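Local coordinates for protein hydrolase, putative (Plasmodium vivax, PDB 2B30) that is a putative Cof-like hydrolase of the haloacid dehalogenase superfamily, probably a magnesium-dependent phosphatase, that can bind a calcium ion, at residues L127-G141 with M173-L186. Numbering follows the deposited sequence.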
loop_
_atom_site.group_PDB
_atom_site.type_symbol
_atom_site.label_atom_id
_atom_site.label_comp_id
_atom_site.label_asym_id
_atom_site.label_seq_id
_atom_site.Cartn_x
_atom_site.Cartn_y
_atom_site.Cartn_z
ATOM N N LEU A 127 22.104 3.978 15.750
ATOM C CA LEU A 127 23.216 3.794 14.803
ATOM C C LEU A 127 24.587 4.037 15.448
ATOM O O LEU A 127 25.564 3.358 15.119
ATOM C CB LEU A 127 23.035 4.701 13.580
ATOM C CG LEU A 127 21.874 4.315 12.656
ATOM C CD1 LEU A 127 21.718 5.345 11.558
ATOM C CD2 LEU A 127 22.053 2.918 12.065
ATOM N N VAL A 128 24.651 5.014 16.356
ATOM C CA VAL A 128 25.863 5.271 17.130
ATOM C C VAL A 128 26.130 4.070 18.046
ATOM O O VAL A 128 27.219 3.484 18.007
ATOM C CB VAL A 128 25.753 6.576 17.959
ATOM C CG1 VAL A 128 26.948 6.738 18.875
ATOM C CG2 VAL A 128 25.642 7.794 17.045
ATOM N N GLU A 129 25.119 3.691 18.834
ATOM C CA GLU A 129 25.214 2.547 19.751
ATOM C C GLU A 129 25.743 1.306 19.025
ATOM O O GLU A 129 26.606 0.620 19.540
ATOM C CB GLU A 129 23.851 2.258 20.417
ATOM C CG GLU A 129 23.882 1.278 21.603
ATOM N N LYS A 130 25.253 1.048 17.818
ATOM C CA LYS A 130 25.713 -0.083 17.009
ATOM C C LYS A 130 26.894 0.263 16.077
ATOM O O LYS A 130 27.204 -0.506 15.178
ATOM C CB LYS A 130 24.545 -0.608 16.164
ATOM C CG LYS A 130 23.370 -1.131 16.971
ATOM C CD LYS A 130 23.584 -2.572 17.420
ATOM C CE LYS A 130 22.366 -3.128 18.158
ATOM N NZ LYS A 130 22.557 -4.561 18.538
ATOM N N ASN A 131 27.547 1.404 16.293
ATOM C CA ASN A 131 28.612 1.892 15.403
ATOM C C ASN A 131 28.372 1.587 13.908
ATOM O O ASN A 131 29.201 0.990 13.219
ATOM C CB ASN A 131 29.992 1.397 15.880
ATOM C CG ASN A 131 30.625 2.331 16.913
ATOM O OD1 ASN A 131 30.172 2.424 18.056
ATOM N ND2 ASN A 131 31.680 3.025 16.507
ATOM N N LEU A 132 27.213 2.020 13.428
ATOM C CA LEU A 132 26.847 1.909 12.018
ATOM C C LEU A 132 26.852 3.261 11.293
ATOM O O LEU A 132 26.753 3.302 10.067
ATOM C CB LEU A 132 25.471 1.246 11.894
ATOM C CG LEU A 132 25.510 -0.285 12.004
ATOM C CD1 LEU A 132 24.119 -0.862 12.256
ATOM C CD2 LEU A 132 26.159 -0.910 10.747
ATOM N N VAL A 133 26.991 4.350 12.051
ATOM C CA VAL A 133 27.028 5.696 11.483
ATOM C C VAL A 133 28.148 5.916 10.437
ATOM O O VAL A 133 27.935 6.634 9.450
ATOM C CB VAL A 133 27.150 6.758 12.599
ATOM C CG1 VAL A 133 27.350 8.159 12.012
ATOM C CG2 VAL A 133 25.923 6.733 13.490
ATOM N N ASN A 134 29.326 5.315 10.639
ATOM C CA ASN A 134 30.453 5.501 9.700
ATOM C C ASN A 134 30.363 4.638 8.427
ATOM O O ASN A 134 31.333 4.546 7.674
ATOM C CB ASN A 134 31.822 5.315 10.390
ATOM C CG ASN A 134 32.045 6.283 11.579
ATOM O OD1 ASN A 134 31.645 7.454 11.547
ATOM N ND2 ASN A 134 32.702 5.781 12.629
ATOM N N GLN A 135 29.203 4.028 8.175
ATOM C CA GLN A 135 28.950 3.337 6.901
ATOM C C GLN A 135 27.543 3.630 6.368
ATOM O O GLN A 135 26.978 2.844 5.591
ATOM C CB GLN A 135 29.170 1.835 7.067
ATOM C CG GLN A 135 28.465 1.247 8.267
ATOM C CD GLN A 135 28.978 -0.122 8.621
ATOM O OE1 GLN A 135 29.783 -0.272 9.540
ATOM N NE2 GLN A 135 28.529 -1.131 7.887
ATOM N N THR A 136 27.013 4.789 6.762
ATOM C CA THR A 136 25.631 5.185 6.481
ATOM C C THR A 136 25.585 6.441 5.608
ATOM O O THR A 136 26.181 7.453 5.953
ATOM C CB THR A 136 24.876 5.455 7.803
ATOM O OG1 THR A 136 24.778 4.236 8.542
ATOM C CG2 THR A 136 23.465 6.007 7.550
ATOM N N ILE A 137 24.869 6.374 4.487
ATOM C CA ILE A 137 24.731 7.531 3.594
ATOM C C ILE A 137 23.449 8.292 3.915
ATOM O O ILE A 137 22.350 7.749 3.815
ATOM C CB ILE A 137 24.739 7.122 2.106
ATOM C CG1 ILE A 137 25.971 6.275 1.805
ATOM C CG2 ILE A 137 24.737 8.372 1.220
ATOM C CD1 ILE A 137 25.927 5.565 0.489
ATOM N N PHE A 138 23.602 9.553 4.295
ATOM C CA PHE A 138 22.487 10.367 4.781
ATOM C C PHE A 138 21.918 11.208 3.650
ATOM O O PHE A 138 22.644 12.013 3.066
ATOM C CB PHE A 138 22.965 11.276 5.903
ATOM C CG PHE A 138 23.411 10.531 7.122
ATOM C CD1 PHE A 138 22.582 10.426 8.228
ATOM C CD2 PHE A 138 24.664 9.931 7.164
ATOM C CE1 PHE A 138 22.989 9.747 9.352
ATOM C CE2 PHE A 138 25.078 9.247 8.291
ATOM C CZ PHE A 138 24.239 9.152 9.387
ATOM N N HIS A 139 20.635 11.015 3.343
ATOM C CA HIS A 139 20.014 11.657 2.187
ATOM C C HIS A 139 19.007 12.721 2.611
ATOM O O HIS A 139 18.131 12.448 3.426
ATOM C CB HIS A 139 19.292 10.617 1.327
ATOM C CG HIS A 139 20.205 9.688 0.586
ATOM N ND1 HIS A 139 20.667 9.956 -0.685
ATOM C CD2 HIS A 139 20.712 8.476 0.922
ATOM C CE1 HIS A 139 21.424 8.954 -1.097
ATOM N NE2 HIS A 139 21.465 8.042 -0.143
ATOM N N ARG A 140 19.131 13.926 2.056
ATOM C CA ARG A 140 18.096 14.964 2.185
ATOM C C ARG A 140 17.925 15.667 0.850
ATOM O O ARG A 140 18.861 16.299 0.355
ATOM C CB ARG A 140 18.449 15.990 3.263
ATOM C CG ARG A 140 17.372 17.046 3.507
ATOM C CD ARG A 140 16.170 16.498 4.296
ATOM N NE ARG A 140 15.120 17.506 4.474
ATOM C CZ ARG A 140 14.276 17.895 3.516
ATOM N NH1 ARG A 140 14.315 17.353 2.310
ATOM N NH2 ARG A 140 13.374 18.831 3.770
ATOM N N GLY A 141 16.731 15.543 0.274
ATOM C CA GLY A 141 16.420 16.139 -1.015
ATOM C C GLY A 141 17.263 15.565 -2.137
ATOM O O GLY A 141 17.230 14.352 -2.399
ATOM N N MET A 173 27.440 15.774 11.391
ATOM C CA MET A 173 26.361 14.900 10.912
ATOM C C MET A 173 25.182 14.831 11.890
ATOM O O MET A 173 24.020 14.890 11.473
ATOM C CB MET A 173 26.881 13.484 10.635
ATOM C CG MET A 173 25.956 12.641 9.765
ATOM S SD MET A 173 26.132 13.011 8.005
ATOM C CE MET A 173 24.783 14.137 7.736
ATOM N N LEU A 174 25.482 14.727 13.183
ATOM C CA LEU A 174 24.422 14.617 14.181
ATOM C C LEU A 174 23.865 15.974 14.652
ATOM O O LEU A 174 23.116 16.021 15.624
ATOM C CB LEU A 174 24.807 13.679 15.343
ATOM C CG LEU A 174 26.244 13.501 15.844
ATOM C CD1 LEU A 174 26.700 14.688 16.683
ATOM C CD2 LEU A 174 26.348 12.207 16.643
ATOM N N LYS A 175 24.184 17.061 13.943
ATOM C CA LYS A 175 23.438 18.319 14.093
ATOM C C LYS A 175 22.097 18.267 13.337
ATOM O O LYS A 175 21.141 18.947 13.716
ATOM C CB LYS A 175 24.260 19.537 13.612
ATOM C CG LYS A 175 25.381 19.983 14.557
ATOM N N TYR A 176 22.018 17.470 12.272
ATOM C CA TYR A 176 20.795 17.409 11.461
ATOM C C TYR A 176 19.620 16.703 12.161
ATOM O O TYR A 176 19.783 15.627 12.758
ATOM C CB TYR A 176 21.069 16.767 10.103
ATOM C CG TYR A 176 22.047 17.553 9.243
ATOM C CD1 TYR A 176 21.876 18.914 9.014
ATOM C CD2 TYR A 176 23.133 16.930 8.651
ATOM C CE1 TYR A 176 22.765 19.633 8.231
ATOM C CE2 TYR A 176 24.033 17.645 7.861
ATOM C CZ TYR A 176 23.840 18.997 7.661
ATOM O OH TYR A 176 24.714 19.708 6.877
ATOM N N ARG A 177 18.443 17.331 12.075
ATOM C CA ARG A 177 17.236 16.886 12.782
ATOM C C ARG A 177 16.450 15.805 12.044
ATOM O O ARG A 177 15.640 15.116 12.676
ATOM C CB ARG A 177 16.306 18.075 13.080
ATOM C CG ARG A 177 16.732 18.908 14.291
ATOM N N THR A 178 16.670 15.673 10.729
ATOM C CA THR A 178 15.963 14.664 9.904
ATOM C C THR A 178 16.610 14.376 8.522
ATOM O O THR A 178 17.481 15.111 8.074
ATOM C CB THR A 178 14.456 15.035 9.705
ATOM O OG1 THR A 178 13.735 13.892 9.238
ATOM C CG2 THR A 178 14.292 16.164 8.719
ATOM N N MET A 179 16.178 13.288 7.877
ATOM C CA MET A 179 16.600 12.923 6.514
ATOM C C MET A 179 15.431 12.283 5.788
ATOM O O MET A 179 14.514 11.769 6.428
ATOM C CB MET A 179 17.736 11.892 6.550
ATOM C CG MET A 179 19.050 12.408 7.068
ATOM S SD MET A 179 19.859 13.535 5.939
ATOM C CE MET A 179 20.976 14.334 7.080
ATOM N N ASN A 180 15.475 12.290 4.457
ATOM C CA ASN A 180 14.510 11.530 3.657
ATOM C C ASN A 180 14.849 10.042 3.664
ATOM O O ASN A 180 13.952 9.190 3.628
ATOM C CB ASN A 180 14.484 12.020 2.214
ATOM C CG ASN A 180 13.980 13.441 2.082
ATOM O OD1 ASN A 180 14.769 14.378 2.002
ATOM N ND2 ASN A 180 12.662 13.607 2.038
ATOM N N LYS A 181 16.145 9.740 3.691
ATOM C CA LYS A 181 16.601 8.359 3.648
ATOM C C LYS A 181 17.992 8.156 4.237
ATOM O O LYS A 181 18.887 8.973 4.023
ATOM C CB LYS A 181 16.598 7.860 2.200
ATOM C CG LYS A 181 17.128 6.441 2.013
ATOM C CD LYS A 181 16.864 5.954 0.607
ATOM C CE LYS A 181 17.875 6.496 -0.391
ATOM N NZ LYS A 181 18.817 5.446 -0.800
ATOM N N LEU A 182 18.160 7.057 4.969
ATOM C CA LEU A 182 19.490 6.565 5.333
ATOM C C LEU A 182 19.713 5.239 4.608
ATOM O O LEU A 182 18.941 4.290 4.795
ATOM C CB LEU A 182 19.632 6.348 6.845
ATOM C CG LEU A 182 19.254 7.465 7.816
ATOM C CD1 LEU A 182 19.766 7.125 9.197
ATOM C CD2 LEU A 182 19.819 8.796 7.394
ATOM N N MET A 183 20.741 5.181 3.764
ATOM C CA MET A 183 21.146 3.923 3.146
ATOM C C MET A 183 22.348 3.384 3.888
ATOM O O MET A 183 23.465 3.863 3.696
ATOM C CB MET A 183 21.503 4.101 1.677
ATOM C CG MET A 183 21.710 2.779 0.956
ATOM S SD MET A 183 22.975 2.904 -0.303
ATOM C CE MET A 183 22.971 1.226 -0.947
ATOM N N ILE A 184 22.120 2.392 4.740
ATOM C CA ILE A 184 23.202 1.779 5.505
ATOM C C ILE A 184 23.909 0.754 4.610
ATOM O O ILE A 184 23.334 -0.279 4.258
ATOM C CB ILE A 184 22.686 1.115 6.803
ATOM C CG1 ILE A 184 21.862 2.113 7.630
ATOM C CG2 ILE A 184 23.846 0.599 7.645
ATOM C CD1 ILE A 184 21.304 1.527 8.921
ATOM N N VAL A 185 25.147 1.064 4.231
ATOM C CA VAL A 185 25.957 0.151 3.437
ATOM C C VAL A 185 26.455 -0.971 4.341
ATOM O O VAL A 185 27.058 -0.724 5.384
ATOM C CB VAL A 185 27.132 0.881 2.759
ATOM C CG1 VAL A 185 28.075 -0.106 2.107
ATOM C CG2 VAL A 185 26.609 1.872 1.724
ATOM N N LEU A 186 26.180 -2.203 3.936
ATOM C CA LEU A 186 26.389 -3.363 4.790
ATOM C C LEU A 186 27.326 -4.382 4.157
ATOM O O LEU A 186 27.361 -4.564 2.935
ATOM C CB LEU A 186 25.042 -4.008 5.152
ATOM C CG LEU A 186 24.514 -3.840 6.589
ATOM C CD1 LEU A 186 24.923 -2.539 7.250
ATOM C CD2 LEU A 186 22.990 -3.996 6.630
#
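With chi1 at -163° and bends at chi2 and chi3, Met-173 folds over one face of the Phe-138 ring, its CG 3.8 Å from the ring centroid, with SD also over that face in a Met-aromatic contact; a flexible thioether suits this flat surface. Thr-136 CG2 covers the opposite face near the rim. Lys-181 starts extended (chi1 177°), then bends at chi3 to lay CE over the His-139 imidazole. Strands 136-140 and 181-184 pair antiparallel amid a six-stranded sheet, consistent with the cap domain of Cof-type hydrolases; Ile-137 and Met-183 exchange two backbone bonds of 3.0 Å. At a classic beta bulge, Asn-180 and Lys-181 both face His-139. Asn-180 OD1 takes Gly-141 N at 2.9 Å, where positive phi favours glycine, and weakly Arg-140 NH1; Asp-112 binds Asn-180 ND2 and salt-bridges Arg-140. At the other end Val-185 N bonds to Gln-135 O, and Gln-135 NE2 returns a bond to Val-185 O. Leu-127 CD1 meets Leu-182 CD1 and its CD2 meets Ile-184 CD1, each at 3.5 Å, on a largely apolar face where Leu-132 O satisfies the Thr-136 hydroxyl. On the other face, Lys-181, about 11 Å from the calcium ion, probably stays charged through its salt bridge to Glu-217.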